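Local structure of geranyltranstransferase (Agrobacterium tumefaciens, 2H8O) at residues A48-L53 / V110-E115. The protein probably catalyses the condensation of geranyl diphosphate with isopentenyl diphosphate to give farnesyl diphosphate, the reaction of a farnesyl diphosphate synthase. Numbering follows the deposited sequence.
Sequences AKTEAL and VGAALE
T50 rests its methyl group on the backbone of A112: CG2 of T50 lies 4.0 Å from CA of A112 and 4.4 Å from the carbonyl carbon of G111. CG2 stands anti to the T50 backbone nitrogen and thus reaches across to the facing helix, while OG1 sits beside that nitrogen and hydrogen-bonds to the carbonyl oxygen of N46, one turn back. The buried hydroxyl is therefore satisfied within its own helix. One turn on, L53 also carries its CG anti to the backbone N (chi1 179°), and its CD2 branch meets CB of A112 at 4.0 Å. The A112 methyl also touches L54 and L57. In the all-helical polyprenyl synthase fold, this joins helix 34-57 to helix 104-125; the short segments cross at -78°, with axes 9.4 Å apart. With no side chain at G111 and only a methyl at A112 on the facing side, the CA atoms of T50 and A112 are 5.8 Å apart, consistent with close approach of the two helices here. Beyond this apolar patch, E51 and E115 hold their like-charged OE2 atoms 6.8 Å apart, and R87 forms salt bridges to both, through NE to E51 and NH1 to E115, probably offsetting their mutual repulsion.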
loop_
_atom_site.group_PDB
_atom_site.type_symbol
_atom_site.label_atom_id
_atom_site.label_comp_id
_atom_site.label_asym_id
_atom_site.label_seq_id
_atom_site.Cartn_x
_atom_site.Cartn_y
_atom_site.Cartn_z
ATOM N N ALA A 48 16.280 11.950 13.978
ATOM C CA ALA A 48 16.230 13.321 13.466
ATOM C C ALA A 48 16.416 13.418 11.935
ATOM O O ALA A 48 15.694 14.152 11.261
ATOM C CB ALA A 48 17.243 14.212 14.200
ATOM N N LYS A 49 17.379 12.683 11.379
ATOM C CA LYS A 49 17.552 12.651 9.924
ATOM C C LYS A 49 16.311 12.137 9.211
ATOM O O LYS A 49 15.907 12.679 8.192
ATOM C CB LYS A 49 18.732 11.757 9.555
ATOM C CG LYS A 49 20.076 12.338 9.907
ATOM C CD LYS A 49 21.209 11.452 9.413
ATOM C CE LYS A 49 22.584 12.026 9.746
ATOM N NZ LYS A 49 23.664 10.991 9.582
ATOM N N THR A 50 15.735 11.067 9.748
ATOM C CA THR A 50 14.567 10.430 9.132
ATOM C C THR A 50 13.373 11.384 9.231
ATOM O O THR A 50 12.655 11.592 8.264
ATOM C CB THR A 50 14.241 9.068 9.778
ATOM O OG1 THR A 50 15.378 8.191 9.669
ATOM C CG2 THR A 50 13.062 8.407 9.077
ATOM N N GLU A 51 13.188 11.980 10.404
ATOM C CA GLU A 51 12.132 12.973 10.574
ATOM C C GLU A 51 12.252 14.164 9.625
ATOM O O GLU A 51 11.237 14.681 9.148
ATOM C CB GLU A 51 12.037 13.395 12.035
ATOM C CG GLU A 51 11.483 12.297 12.909
ATOM C CD GLU A 51 11.795 12.445 14.401
ATOM O OE1 GLU A 51 12.381 13.491 14.827
ATOM O OE2 GLU A 51 11.461 11.491 15.146
ATOM N N ALA A 52 13.465 14.659 9.386
ATOM C CA ALA A 52 13.655 15.769 8.465
ATOM C C ALA A 52 13.198 15.382 7.047
ATOM O O ALA A 52 12.427 16.114 6.405
ATOM C CB ALA A 52 15.120 16.239 8.474
ATOM N N LEU A 53 13.593 14.187 6.601
ATOM C CA LEU A 53 13.164 13.738 5.268
ATOM C C LEU A 53 11.647 13.521 5.241
ATOM O O LEU A 53 10.967 13.941 4.303
ATOM C CB LEU A 53 13.913 12.487 4.849
ATOM C CG LEU A 53 13.517 11.929 3.479
ATOM C CD1 LEU A 53 13.763 12.913 2.335
ATOM C CD2 LEU A 53 14.294 10.656 3.206
ATOM N N VAL A 110 14.682 4.723 2.119
ATOM C CA VAL A 110 14.010 3.447 2.465
ATOM C C VAL A 110 13.587 3.411 3.936
ATOM O O VAL A 110 12.495 2.940 4.249
ATOM C CB VAL A 110 14.876 2.244 2.090
ATOM C CG1 VAL A 110 14.231 0.943 2.540
ATOM C CG2 VAL A 110 15.108 2.268 0.586
ATOM N N GLY A 111 14.417 3.948 4.833
ATOM C CA GLY A 111 14.038 4.074 6.242
ATOM C C GLY A 111 12.784 4.918 6.407
ATOM O O GLY A 111 11.883 4.568 7.170
ATOM N N ALA A 112 12.712 6.041 5.693
ATOM C CA ALA A 112 11.524 6.902 5.757
ATOM C C ALA A 112 10.271 6.166 5.279
ATOM O O ALA A 112 9.215 6.280 5.869
ATOM C CB ALA A 112 11.725 8.201 4.963
ATOM N N ALA A 113 10.410 5.441 4.175
ATOM C CA ALA A 113 9.321 4.628 3.649
ATOM C C ALA A 113 8.840 3.640 4.682
ATOM O O ALA A 113 7.623 3.518 4.935
ATOM C CB ALA A 113 9.758 3.879 2.422
ATOM N N LEU A 114 9.788 2.928 5.283
ATOM C CA LEU A 114 9.444 1.922 6.288
ATOM C C LEU A 114 8.759 2.557 7.497
ATOM O O LEU A 114 7.804 1.996 8.068
ATOM C CB LEU A 114 10.691 1.153 6.709
ATOM C CG LEU A 114 10.506 0.081 7.789
ATOM C CD1 LEU A 114 9.453 -0.973 7.364
ATOM C CD2 LEU A 114 11.845 -0.572 8.125
ATOM N N GLU A 115 9.225 3.742 7.882
ATOM C CA GLU A 115 8.592 4.456 8.974
ATOM C C GLU A 115 7.154 4.877 8.647
ATOM O O GLU A 115 6.252 4.821 9.517
ATOM C CB GLU A 115 9.452 5.650 9.407
ATOM C CG GLU A 115 9.017 6.284 10.737
ATOM C CD GLU A 115 9.060 5.376 11.975
ATOM O OE1 GLU A 115 9.639 4.270 11.943
ATOM O OE2 GLU A 115 8.519 5.771 13.023
#